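Local coordinates for protein putative glucoamylase (PDB 4GL3) that probably acts as a glucoamylase-type glycoside hydrolase of the six-hairpin clan, whose members are built around an alpha-helical barrel, at residues A[25-30]-A[70-75]; A[39-44]-A[55-60]; A[191-196]-A[237-242]; A[218-221]-A[225-228]. One frame throughout, in Å; residues are numbered along the deposited sequence.

Overall arrangement
Interaction 1 opens near the N terminus, at the end of helix 15-27, and closes at the turn between helices 54-69 and 75-90. Interaction 2 is nested inside that loop. It joins the chain after helix 15-27 to the start of helix 54-69, and Tyr29 OH bonds to His42 O between the two. Interactions 3 and 4 follow later in the chain, across its centre. Interaction 3 ties the loop before helix 197-205 to strand 235-239. Interaction 4 is nested within it and joins the end of helix 213-220 to the residue leading into strand 227-232. These two touch and share one antiparallel hairpin. The centres of interactions 1 and 4 are about 38 Å apart.

Interaction 1 of 4, residues A[25-30]-A[70-75]; sequences QTFRYF and RGFVTR
Phe27 packs against Phe72 and Val73. Helix 15-27 thereby meets the turn between helices 54-69 and 75-90, consistent with the helical fold of the six-hairpin glycosidase clan. The turn is compact. Gly71 closes the preceding helix with a Schellman motif, and Thr74 is the N-cap of the next.

The Phe27 side chain leaves its helix with CG anti to the backbone N (chi1 178°), which sends the ring toward the turn. Its CB is already 4.0 Å from Phe72 CD2. Phe27 CG comes a little closer to the same atom, at 3.9 Å. Phe72 CD2 sits over one face of the Phe27 ring, away from its centre. Farther out, Phe27 CD2 lies 3.9 Å from Phe72 CB. Phe27 CE2 touches both neighbours: Phe72 CB, and Val73 CG1 at 3.9 Å. At the tip, Phe27 CZ is 4.1 Å from Val73 CG1, which lies at the ring edge near its plane. The two phenyl rings meet obliquely, with planes at 49° and centroids 5.5 Å apart. Their side chains run past one another in opposite senses.

No hydrogen bond crosses here, and the contact is apolar. Trp31 also meets the Phe27 ring and touches Val73. Phe72 O bonds to a glycerol, probably from the crystallisation liquor. Replacing Phe27 by alanine removes the ring that Phe72 CD2 and Val73 CG1 pack on, and would probably open a gap between helix and turn. Arg70 CB lies 3.6 Å above the plane of the Phe72 ring, near its rim.

Interaction 2 of 4, residues A[39-44]-A[55-60]; sequences GLAHER and GGSGFG
Ala41 N gives a hydrogen bond to Ser57 OG, 2.8 Å long and fairly straight (159° at the hydrogen). This is the tight part of the contact. Ser57 OG stands beside its own backbone N (chi1 -65°). From there it also bonds to Thr53 O, at the end of the short strand that leads into helix 54-69. The buried hydroxyl is thus held by two bonds, which fix its rotation. Ala41 and Thr53 also share a backbone hydrogen bond, which ties the loop to the residue just ahead of the helix.

Leu40 packs alongside the same serine. Leu40 CB is 3.4 Å from Ser57 OG, and Leu40 CD2 is 3.6 Å from Ser57 CB. The methyl of Ala41 faces the helix and rests 4.1 Å from Ser57 CA. Gly56 lies next to it, with Gly56 O at 4.2 Å from Ala41 CB.

Helix 54-69 is one of the longer helices of this largely helical fold, and it is rich in glycine here. On Gly56 and Gly60 a CB would point toward the loop, and the Ala41 methyl lies on this side. Phe30 touches Ala41 too.

The other side is looser, with an ordered water between the backbones. It lies between Gly39 O and Ser57 O, at 3.0 Å from the latter. Beyond Ala41 the loop leaves the helix, and the CB of His42 points away from it. Glu43 OE1 turns to Trp104 NE1, and Arg44 NH1 forms a salt bridge with Asp307 OD2.

Interaction 3 of 4, residues A[191-196]-A[237-242]; sequences KGHNEC and LPLGNN
A chi1 of -178° extends the imidazole of His193 away from its own N and out to Leu239. In Leu239, CG stands beside the backbone N (chi1 -54°), and an extended chi2 then carries CD1 over the ring. The two side chains lie roughly perpendicular. Leu239 CD1 is 4.0 Å from the centroid of the His193 ring, 30° off the normal: a CH-pi contact with the face. The methyl is shifted toward ND1, with Leu239 CD1 at 3.6 Å from His193 ND1. Nearer the backbones, His193 CB is 3.8 Å from Leu239 CB.

Leu239 lies on strand 235-239, which forms an antiparallel beta-hairpin with strand 227-232. His193 is in the loop that leads to helix 197-205 and follows a cis peptide bond. The contact thus fastens this loop to the hairpin. Tyr256 also touches His193. If His193 were alanine, the imidazole would be gone, and Leu239 CD1 is likely to be left without its CH-pi partner, with loop and strand less closely packed.

Polar atoms meet through water. One water donates to His193 O at 2.8 Å and accepts from Asn241 N at 2.9 Å. Gly240 CA passes 4.0 Å from His193 O. Just beyond, Asn194 OD1 accepts from Cys196 N at 3.0 Å in an Asx turn, with the donor above the carbonyl plane.

Interaction 4 of 4, residues A[218-221]-A[225-228]; sequences KGWA and TFLN
Trp220 and Ala221, at the end of helix 213-220, both pack on Phe226. The helix widens into a pi-type turn over residues 218-220. Lys218 touches Asp172. Gly219 turns its carbonyl to the loop before helix 197-205, where Gly219 O accepts from Lys191 NZ.

Trp220 is the first to reach across. Its chi1 of 173° swings the side chain out opposite the backbone N, and the indole, not CB, makes the contact. The edge of Phe226 points toward the face of the indole in an offset edge-to-face pair. The planes are at 69°, and the centroids of the five-membered ring and the phenyl are 5.2 Å apart. Trp220 NE1 is 3.6 Å from Phe226 CE1, and Trp220 CD1 is 3.9 Å from the same carbon. His197, Tyr200 and Tyr216 also meet the indole.

Ala221 is the first residue to leave the helix, and it lies on one face of the phenyl. Ala221 CA sits over the centre of that face, 3.6 Å from the Phe226 centroid, in a CH-pi contact 12° off the normal. Its methyl lies toward the rim, with Ala221 CB at 3.6 Å from Phe226 CE2. The carbonyl comes close as well: Ala221 O is 3.4 Å from Phe226 CD2.

Tyr268 meets Phe226 edge-to-face, and Leu239 touches it from strand 235-239. Phe226 thus packs in a short helix-to-strand connection, where helix 213-220 gives way to the antiparallel beta-hairpin of strands 227-232 and 235-239.

Interaction 1 of 4, residues A[25-30]-A[70-75]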
loop_
_atom_site.group_PDB
_atom_site.type_symbol
_atom_site.label_atom_id
_atom_site.label_comp_id
_atom_site.label_asym_id
_atom_site.label_seq_id
_atom_site.Cartn_x
_atom_site.Cartn_y
_atom_site.Cartn_z
ATOM N N GLN A 25 -0.471 -12.656 -13.455
ATOM C CA GLN A 25 0.032 -13.712 -12.587
ATOM C C GLN A 25 -0.111 -13.312 -11.111
ATOM O O GLN A 25 -0.516 -14.133 -10.280
ATOM C CB GLN A 25 1.495 -14.057 -12.901
ATOM C CG GLN A 25 1.943 -15.413 -12.335
ATOM C CD GLN A 25 1.780 -16.535 -13.333
ATOM O OE1 GLN A 25 0.969 -16.444 -14.262
ATOM N NE2 GLN A 25 2.556 -17.581 -13.170
ATOM N N THR A 26 0.193 -12.055 -10.797
ATOM C CA THR A 26 0.130 -11.562 -9.427
ATOM C C THR A 26 -1.334 -11.496 -8.959
ATOM O O THR A 26 -1.635 -11.692 -7.786
ATOM C CB THR A 26 0.899 -10.210 -9.292
ATOM O OG1 THR A 26 2.196 -10.331 -9.931
ATOM C CG2 THR A 26 1.094 -9.795 -7.820
ATOM N N PHE A 27 -2.236 -11.215 -9.884
ATOM C CA PHE A 27 -3.663 -11.109 -9.594
ATOM C C PHE A 27 -4.201 -12.411 -8.963
ATOM O O PHE A 27 -5.139 -12.385 -8.157
ATOM C CB PHE A 27 -4.422 -10.719 -10.869
ATOM C CG PHE A 27 -5.911 -10.633 -10.714
ATOM C CD1 PHE A 27 -6.490 -9.547 -10.096
ATOM C CD2 PHE A 27 -6.724 -11.621 -11.213
ATOM C CE1 PHE A 27 -7.867 -9.453 -9.970
ATOM C CE2 PHE A 27 -8.104 -11.553 -11.083
ATOM C CZ PHE A 27 -8.681 -10.454 -10.464
ATOM N N ARG A 28 -3.612 -13.537 -9.336
ATOM C CA ARG A 28 -3.987 -14.828 -8.759
ATOM C C ARG A 28 -3.944 -14.811 -7.211
ATOM O O ARG A 28 -4.721 -15.507 -6.591
ATOM C CB ARG A 28 -3.066 -15.942 -9.262
ATOM C CG ARG A 28 -3.286 -16.399 -10.691
ATOM C CD ARG A 28 -2.093 -17.223 -11.137
ATOM N NE ARG A 28 -2.175 -17.755 -12.491
ATOM C CZ ARG A 28 -1.300 -18.618 -13.011
ATOM N NH1 ARG A 28 -0.245 -19.040 -12.295
ATOM N NH2 ARG A 28 -1.482 -19.080 -14.236
ATOM N N TYR A 29 -3.007 -14.062 -6.629
ATOM C CA TYR A 29 -2.864 -13.997 -5.180
ATOM C C TYR A 29 -4.160 -13.477 -4.519
ATOM O O TYR A 29 -4.501 -13.899 -3.432
ATOM C CB TYR A 29 -1.654 -13.124 -4.769
ATOM C CG TYR A 29 -1.328 -13.204 -3.294
ATOM C CD1 TYR A 29 -2.005 -12.404 -2.364
ATOM C CD2 TYR A 29 -0.380 -14.116 -2.810
ATOM C CE1 TYR A 29 -1.754 -12.493 -1.006
ATOM C CE2 TYR A 29 -0.116 -14.217 -1.432
ATOM C CZ TYR A 29 -0.794 -13.395 -0.531
ATOM O OH TYR A 29 -0.562 -13.486 0.837
ATOM N N PHE A 30 -4.808 -12.500 -5.159
ATOM C CA PHE A 30 -5.942 -11.826 -4.612
ATOM C C PHE A 30 -7.279 -12.391 -5.050
ATOM O O PHE A 30 -8.298 -12.057 -4.446
ATOM C CB PHE A 30 -5.874 -10.349 -4.988
ATOM C CG PHE A 30 -4.713 -9.668 -4.378
ATOM C CD1 PHE A 30 -4.724 -9.364 -3.015
ATOM C CD2 PHE A 30 -3.549 -9.473 -5.106
ATOM C CE1 PHE A 30 -3.634 -8.786 -2.422
ATOM C CE2 PHE A 30 -2.436 -8.894 -4.516
ATOM C CZ PHE A 30 -2.482 -8.537 -3.162
ATOM N N ARG A 70 -8.696 -4.977 -16.895
ATOM C CA ARG A 70 -7.768 -5.735 -17.739
ATOM C C ARG A 70 -8.385 -6.998 -18.327
ATOM O O ARG A 70 -7.744 -7.685 -19.122
ATOM C CB ARG A 70 -6.492 -6.101 -16.980
ATOM C CG ARG A 70 -5.539 -4.925 -16.779
ATOM C CD ARG A 70 -4.791 -4.581 -18.054
ATOM N NE ARG A 70 -4.383 -3.164 -17.998
ATOM C CZ ARG A 70 -3.901 -2.470 -19.022
ATOM N NH1 ARG A 70 -3.707 -3.058 -20.196
ATOM N NH2 ARG A 70 -3.620 -1.185 -18.876
ATOM N N GLY A 71 -9.637 -7.290 -17.981
ATOM C CA GLY A 71 -10.302 -8.459 -18.508
ATOM C C GLY A 71 -9.848 -9.774 -17.873
ATOM O O GLY A 71 -10.133 -10.838 -18.405
ATOM N N PHE A 72 -9.185 -9.724 -16.727
ATOM C CA PHE A 72 -8.841 -10.951 -16.001
ATOM C C PHE A 72 -10.083 -11.624 -15.424
ATOM O O PHE A 72 -10.104 -12.839 -15.310
ATOM C CB PHE A 72 -7.840 -10.706 -14.857
ATOM C CG PHE A 72 -6.551 -10.018 -15.262
ATOM C CD1 PHE A 72 -6.037 -10.136 -16.541
ATOM C CD2 PHE A 72 -5.862 -9.261 -14.334
ATOM C CE1 PHE A 72 -4.865 -9.496 -16.886
ATOM C CE2 PHE A 72 -4.709 -8.621 -14.667
ATOM C CZ PHE A 72 -4.196 -8.740 -15.946
ATOM N N VAL A 73 -11.086 -10.832 -15.030
ATOM C CA VAL A 73 -12.417 -11.339 -14.634
ATOM C C VAL A 73 -13.486 -10.438 -15.278
ATOM O O VAL A 73 -13.169 -9.323 -15.730
ATOM C CB VAL A 73 -12.625 -11.369 -13.072
ATOM C CG1 VAL A 73 -11.695 -12.372 -12.403
ATOM C CG2 VAL A 73 -12.467 -9.976 -12.449
ATOM N N THR A 74 -14.735 -10.895 -15.324
ATOM C CA THR A 74 -15.805 -10.035 -15.810
ATOM C C THR A 74 -16.242 -9.045 -14.709
ATOM O O THR A 74 -15.945 -9.198 -13.494
ATOM C CB THR A 74 -17.044 -10.801 -16.299
ATOM O OG1 THR A 74 -17.717 -11.353 -15.161
ATOM C CG2 THR A 74 -16.721 -11.890 -17.384
ATOM N N ARG A 75 -16.921 -7.992 -15.135
ATOM C CA ARG A 75 -17.421 -7.022 -14.203
ATOM C C ARG A 75 -18.427 -7.641 -13.226
ATOM O O ARG A 75 -18.480 -7.254 -12.086
ATOM C CB ARG A 75 -18.113 -5.868 -14.911
ATOM C CG ARG A 75 -18.200 -4.664 -13.976
ATOM C CD ARG A 75 -19.329 -3.779 -14.375
ATOM N NE ARG A 75 -19.550 -2.679 -13.443
ATOM C CZ ARG A 75 -18.929 -1.507 -13.463
ATOM N NH1 ARG A 75 -17.947 -1.228 -14.307
ATOM N NH2 ARG A 75 -19.303 -0.607 -12.596
#

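Interaction 2 of 4, residues A[39-44]-A[55-60]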
loop_
_atom_site.group_PDB
_atom_site.type_symbol
_atom_site.label_atom_id
_atom_site.label_comp_id
_atom_site.label_asym_id
_atom_site.label_seq_id
_atom_site.Cartn_x
_atom_site.Cartn_y
_atom_site.Cartn_z
ATOM N N GLY A 39 -13.394 -13.364 0.731
ATOM C CA GLY A 39 -12.671 -12.636 -0.326
ATOM C C GLY A 39 -11.428 -11.885 0.127
ATOM O O GLY A 39 -10.729 -11.246 -0.684
ATOM N N LEU A 40 -11.129 -11.951 1.413
ATOM C CA LEU A 40 -9.968 -11.264 1.953
ATOM C C LEU A 40 -8.665 -11.994 1.603
ATOM O O LEU A 40 -8.648 -13.206 1.297
ATOM C CB LEU A 40 -10.088 -11.075 3.485
ATOM C CG LEU A 40 -11.258 -10.265 4.048
ATOM C CD1 LEU A 40 -11.279 -10.283 5.593
ATOM C CD2 LEU A 40 -11.222 -8.828 3.482
ATOM N N ALA A 41 -7.587 -11.217 1.612
ATOM C CA ALA A 41 -6.257 -11.688 1.246
ATOM C C ALA A 41 -5.537 -12.286 2.439
ATOM O O ALA A 41 -5.622 -11.778 3.575
ATOM C CB ALA A 41 -5.440 -10.519 0.670
ATOM N N HIS A 42 -4.860 -13.399 2.209
ATOM C CA HIS A 42 -3.908 -13.936 3.167
ATOM C C HIS A 42 -2.734 -12.956 3.345
ATOM O O HIS A 42 -2.306 -12.279 2.394
ATOM C CB HIS A 42 -3.316 -15.263 2.690
ATOM C CG HIS A 42 -4.211 -16.437 2.846
ATOM N ND1 HIS A 42 -5.102 -16.834 1.871
ATOM C CD2 HIS A 42 -4.311 -17.340 3.841
ATOM C CE1 HIS A 42 -5.741 -17.911 2.286
ATOM N NE2 HIS A 42 -5.279 -18.237 3.478
ATOM N N GLU A 43 -2.174 -12.914 4.551
ATOM C CA GLU A 43 -1.000 -12.105 4.801
ATOM C C GLU A 43 0.168 -12.613 3.966
ATOM O O GLU A 43 0.985 -11.821 3.483
ATOM C CB GLU A 43 -0.633 -12.113 6.312
ATOM C CG GLU A 43 0.809 -11.686 6.684
ATOM C CD GLU A 43 1.175 -10.154 6.687
ATOM O OE1 GLU A 43 0.305 -9.181 6.812
ATOM O OE2 GLU A 43 2.440 -9.934 6.579
ATOM N N ARG A 44 0.269 -13.932 3.848
ATOM C CA ARG A 44 1.378 -14.564 3.090
ATOM C C ARG A 44 0.939 -15.959 2.587
ATOM O O ARG A 44 -0.042 -16.511 3.081
ATOM C CB ARG A 44 2.654 -14.683 3.955
ATOM C CG ARG A 44 2.450 -15.519 5.225
ATOM C CD ARG A 44 3.715 -15.742 6.052
ATOM N NE ARG A 44 4.495 -14.526 6.285
ATOM C CZ ARG A 44 5.689 -14.235 5.742
ATOM N NH1 ARG A 44 6.296 -15.049 4.861
ATOM N NH2 ARG A 44 6.278 -13.091 6.076
ATOM N N GLY A 55 -4.981 -4.356 5.624
ATOM C CA GLY A 55 -4.324 -3.431 4.690
ATOM C C GLY A 55 -4.069 -4.066 3.322
ATOM O O GLY A 55 -4.396 -3.498 2.264
ATOM N N GLY A 56 -3.525 -5.268 3.358
ATOM C CA GLY A 56 -3.321 -6.083 2.147
ATOM C C GLY A 56 -4.627 -6.396 1.441
ATOM O O GLY A 56 -4.658 -6.452 0.219
ATOM N N SER A 57 -5.705 -6.631 2.183
ATOM C CA SER A 57 -7.016 -6.875 1.536
ATOM C C SER A 57 -7.507 -5.603 0.850
ATOM O O SER A 57 -8.149 -5.659 -0.207
ATOM C CB SER A 57 -8.046 -7.423 2.507
ATOM O OG SER A 57 -7.645 -8.722 2.970
ATOM N N GLY A 58 -7.194 -4.452 1.443
ATOM C CA GLY A 58 -7.493 -3.189 0.801
ATOM C C GLY A 58 -6.755 -3.096 -0.548
ATOM O O GLY A 58 -7.316 -2.620 -1.532
ATOM N N PHE A 59 -5.508 -3.549 -0.606
ATOM C CA PHE A 59 -4.798 -3.567 -1.908
ATOM C C PHE A 59 -5.508 -4.522 -2.872
ATOM O O PHE A 59 -5.611 -4.255 -4.077
ATOM C CB PHE A 59 -3.335 -3.979 -1.741
ATOM C CG PHE A 59 -2.533 -3.082 -0.828
ATOM C CD1 PHE A 59 -2.950 -1.789 -0.502
ATOM C CD2 PHE A 59 -1.318 -3.536 -0.311
ATOM C CE1 PHE A 59 -2.184 -0.991 0.331
ATOM C CE2 PHE A 59 -0.549 -2.733 0.498
ATOM C CZ PHE A 59 -0.983 -1.458 0.820
ATOM N N GLY A 60 -5.982 -5.622 -2.325
ATOM C CA GLY A 60 -6.730 -6.640 -3.059
ATOM C C GLY A 60 -7.990 -6.061 -3.706
ATOM O O GLY A 60 -8.291 -6.362 -4.849
HETATM O O HOH W 1 -9.193 -8.470 -0.575
#

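Interaction 3 of 4, residues A[191-196]-A[237-242]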
loop_
_atom_site.group_PDB
_atom_site.type_symbol
_atom_site.label_atom_id
_atom_site.label_comp_id
_atom_site.label_asym_id
_atom_site.label_seq_id
_atom_site.Cartn_x
_atom_site.Cartn_y
_atom_site.Cartn_z
ATOM N N LYS A 191 3.776 9.677 12.965
ATOM C CA LYS A 191 4.617 10.839 12.687
ATOM C C LYS A 191 5.196 10.667 11.283
ATOM O O LYS A 191 5.515 9.557 10.886
ATOM C CB LYS A 191 5.788 10.908 13.665
ATOM C CG LYS A 191 5.411 11.026 15.113
ATOM C CD LYS A 191 4.657 12.302 15.507
ATOM C CE LYS A 191 5.526 13.505 15.688
ATOM N NZ LYS A 191 4.747 14.750 16.042
ATOM N N GLY A 192 5.257 11.748 10.528
ATOM C CA GLY A 192 5.743 11.699 9.127
ATOM C C GLY A 192 7.256 11.721 9.011
ATOM O O GLY A 192 7.921 11.997 9.985
ATOM N N HIS A 193 7.837 11.471 7.832
ATOM C CA HIS A 193 7.130 11.099 6.597
ATOM C C HIS A 193 7.435 9.629 6.318
ATOM O O HIS A 193 8.557 9.276 5.950
ATOM C CB HIS A 193 7.551 11.936 5.379
ATOM C CG HIS A 193 6.793 11.570 4.137
ATOM N ND1 HIS A 193 5.560 12.107 3.835
ATOM C CD2 HIS A 193 7.058 10.660 3.168
ATOM C CE1 HIS A 193 5.099 11.546 2.731
ATOM N NE2 HIS A 193 6.000 10.682 2.292
ATOM N N ASN A 194 6.438 8.792 6.550
ATOM C CA ASN A 194 6.529 7.350 6.326
ATOM C C ASN A 194 5.389 6.887 5.426
ATOM O O ASN A 194 4.929 7.659 4.593
ATOM C CB ASN A 194 6.607 6.598 7.664
ATOM C CG ASN A 194 5.377 6.767 8.526
ATOM O OD1 ASN A 194 4.360 7.283 8.098
ATOM N ND2 ASN A 194 5.495 6.361 9.778
ATOM N N GLU A 195 4.936 5.639 5.572
ATOM C CA GLU A 195 3.879 5.099 4.725
ATOM C C GLU A 195 2.485 5.539 5.110
ATOM O O GLU A 195 1.554 5.209 4.380
ATOM C CB GLU A 195 3.917 3.546 4.724
ATOM C CG GLU A 195 3.382 2.885 6.019
ATOM C CD GLU A 195 4.436 2.633 7.093
ATOM O OE1 GLU A 195 5.326 3.481 7.286
ATOM O OE2 GLU A 195 4.331 1.591 7.784
ATOM N N CYS A 196 2.309 6.263 6.228
ATOM C CA CYS A 196 0.960 6.481 6.777
ATOM C C CYS A 196 0.267 7.798 6.408
ATOM O O CYS A 196 -0.664 8.193 7.079
ATOM C CB CYS A 196 1.089 6.440 8.293
ATOM S SG CYS A 196 1.833 4.951 8.940
ATOM N N LEU A 237 16.152 15.327 -1.492
ATOM C CA LEU A 237 15.025 14.559 -0.957
ATOM C C LEU A 237 14.189 15.438 -0.006
ATOM O O LEU A 237 14.654 15.744 1.103
ATOM C CB LEU A 237 15.549 13.318 -0.192
ATOM C CG LEU A 237 14.541 12.355 0.444
ATOM C CD1 LEU A 237 13.621 11.707 -0.596
ATOM C CD2 LEU A 237 15.285 11.299 1.269
ATOM N N PRO A 238 12.963 15.856 -0.419
ATOM C CA PRO A 238 12.194 16.812 0.425
ATOM C C PRO A 238 11.914 16.331 1.843
ATOM O O PRO A 238 12.105 17.088 2.799
ATOM C CB PRO A 238 10.886 17.014 -0.354
ATOM C CG PRO A 238 11.269 16.746 -1.798
ATOM C CD PRO A 238 12.338 15.671 -1.748
ATOM N N LEU A 239 11.501 15.078 1.960
ATOM C CA LEU A 239 11.029 14.502 3.210
ATOM C C LEU A 239 11.643 13.108 3.509
ATOM O O LEU A 239 12.108 12.383 2.612
ATOM C CB LEU A 239 9.497 14.362 3.181
ATOM C CG LEU A 239 8.598 15.595 2.870
ATOM C CD1 LEU A 239 7.131 15.148 2.711
ATOM C CD2 LEU A 239 8.770 16.678 3.935
ATOM N N GLY A 240 11.593 12.719 4.779
ATOM C CA GLY A 240 11.842 11.330 5.147
ATOM C C GLY A 240 13.137 11.124 5.937
ATOM O O GLY A 240 13.965 12.038 6.106
ATOM N N ASN A 241 13.291 9.885 6.393
ATOM C CA ASN A 241 14.397 9.450 7.239
ATOM C C ASN A 241 15.746 9.843 6.670
ATOM O O ASN A 241 16.057 9.573 5.493
ATOM C CB ASN A 241 14.307 7.914 7.373
ATOM C CG ASN A 241 15.163 7.379 8.484
ATOM O OD1 ASN A 241 16.399 7.357 8.401
ATOM N ND2 ASN A 241 14.501 6.922 9.545
ATOM N N ASN A 242 16.597 10.409 7.506
ATOM C CA ASN A 242 17.935 10.809 7.066
ATOM C C ASN A 242 18.922 9.639 6.758
ATOM O O ASN A 242 19.356 9.477 5.618
ATOM C CB ASN A 242 18.512 11.775 8.123
ATOM C CG ASN A 242 19.879 12.321 7.747
ATOM O OD1 ASN A 242 20.282 12.272 6.593
ATOM N ND2 ASN A 242 20.564 12.880 8.717
HETATM O O HOH W 2 10.950 8.345 6.957
#

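Interaction 4 of 4, residues A[218-221]-A[225-228]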
loop_
_atom_site.group_PDB
_atom_site.type_symbol
_atom_site.label_atom_id
_atom_site.label_comp_id
_atom_site.label_asym_id
_atom_site.label_seq_id
_atom_site.Cartn_x
_atom_site.Cartn_y
_atom_site.Cartn_z
ATOM N N LYS A 218 0.662 19.844 13.301
ATOM C CA LYS A 218 1.499 19.608 14.502
ATOM C C LYS A 218 1.863 18.158 14.769
ATOM O O LYS A 218 2.893 17.886 15.332
ATOM C CB LYS A 218 0.796 20.142 15.740
ATOM C CG LYS A 218 0.633 21.637 15.710
ATOM C CD LYS A 218 -0.061 22.067 16.995
ATOM C CE LYS A 218 0.034 23.554 17.247
ATOM N NZ LYS A 218 -1.113 24.229 16.567
ATOM N N GLY A 219 1.019 17.222 14.380
ATOM C CA GLY A 219 1.296 15.832 14.624
ATOM C C GLY A 219 2.063 15.152 13.495
ATOM O O GLY A 219 3.176 14.690 13.681
ATOM N N TRP A 220 1.460 15.055 12.317
ATOM C CA TRP A 220 2.132 14.433 11.204
ATOM C C TRP A 220 3.389 15.192 10.805
ATOM O O TRP A 220 4.430 14.573 10.619
ATOM C CB TRP A 220 1.205 14.290 10.005
ATOM C CG TRP A 220 1.820 13.819 8.763
ATOM C CD1 TRP A 220 2.129 14.591 7.687
ATOM C CD2 TRP A 220 2.189 12.477 8.405
ATOM N NE1 TRP A 220 2.617 13.834 6.692
ATOM C CE2 TRP A 220 2.701 12.532 7.102
ATOM C CE3 TRP A 220 2.168 11.256 9.065
ATOM C CZ2 TRP A 220 3.157 11.412 6.430
ATOM C CZ3 TRP A 220 2.614 10.136 8.403
ATOM C CH2 TRP A 220 3.113 10.216 7.101
ATOM N N ALA A 221 3.286 16.520 10.691
ATOM C CA ALA A 221 4.290 17.332 9.981
ATOM C C ALA A 221 5.397 17.908 10.847
ATOM O O ALA A 221 5.879 18.998 10.583
ATOM C CB ALA A 221 3.594 18.474 9.193
ATOM N N THR A 225 12.075 12.676 11.226
ATOM C CA THR A 225 11.878 11.939 9.985
ATOM C C THR A 225 10.974 12.683 8.960
ATOM O O THR A 225 10.666 12.126 7.910
ATOM C CB THR A 225 11.228 10.560 10.289
ATOM O OG1 THR A 225 10.008 10.770 11.035
ATOM C CG2 THR A 225 12.209 9.636 11.098
ATOM N N PHE A 226 10.545 13.915 9.270
ATOM C CA PHE A 226 9.694 14.695 8.370
ATOM C C PHE A 226 10.516 15.586 7.425
ATOM O O PHE A 226 10.919 15.107 6.369
ATOM C CB PHE A 226 8.572 15.436 9.109
ATOM C CG PHE A 226 7.509 15.969 8.185
ATOM C CD1 PHE A 226 6.705 15.087 7.476
ATOM C CD2 PHE A 226 7.367 17.324 7.978
ATOM C CE1 PHE A 226 5.770 15.550 6.592
ATOM C CE2 PHE A 226 6.432 17.805 7.075
ATOM C CZ PHE A 226 5.628 16.910 6.384
ATOM N N LEU A 227 10.780 16.836 7.753
ATOM C CA LEU A 227 11.497 17.693 6.803
ATOM C C LEU A 227 12.915 17.151 6.664
ATOM O O LEU A 227 13.552 16.821 7.658
ATOM C CB LEU A 227 11.527 19.171 7.217
ATOM C CG LEU A 227 10.186 19.948 7.214
ATOM C CD1 LEU A 227 10.441 21.426 7.561
ATOM C CD2 LEU A 227 9.478 19.838 5.865
ATOM N N ASN A 228 13.374 16.995 5.414
ATOM C CA ASN A 228 14.706 16.501 5.147
ATOM C C ASN A 228 15.442 17.556 4.319
ATOM O O ASN A 228 16.193 18.378 4.844
ATOM C CB ASN A 228 14.614 15.121 4.463
ATOM C CG ASN A 228 15.971 14.447 4.289
ATOM O OD1 ASN A 228 16.962 15.126 4.068
ATOM N ND2 ASN A 228 16.021 13.108 4.428
#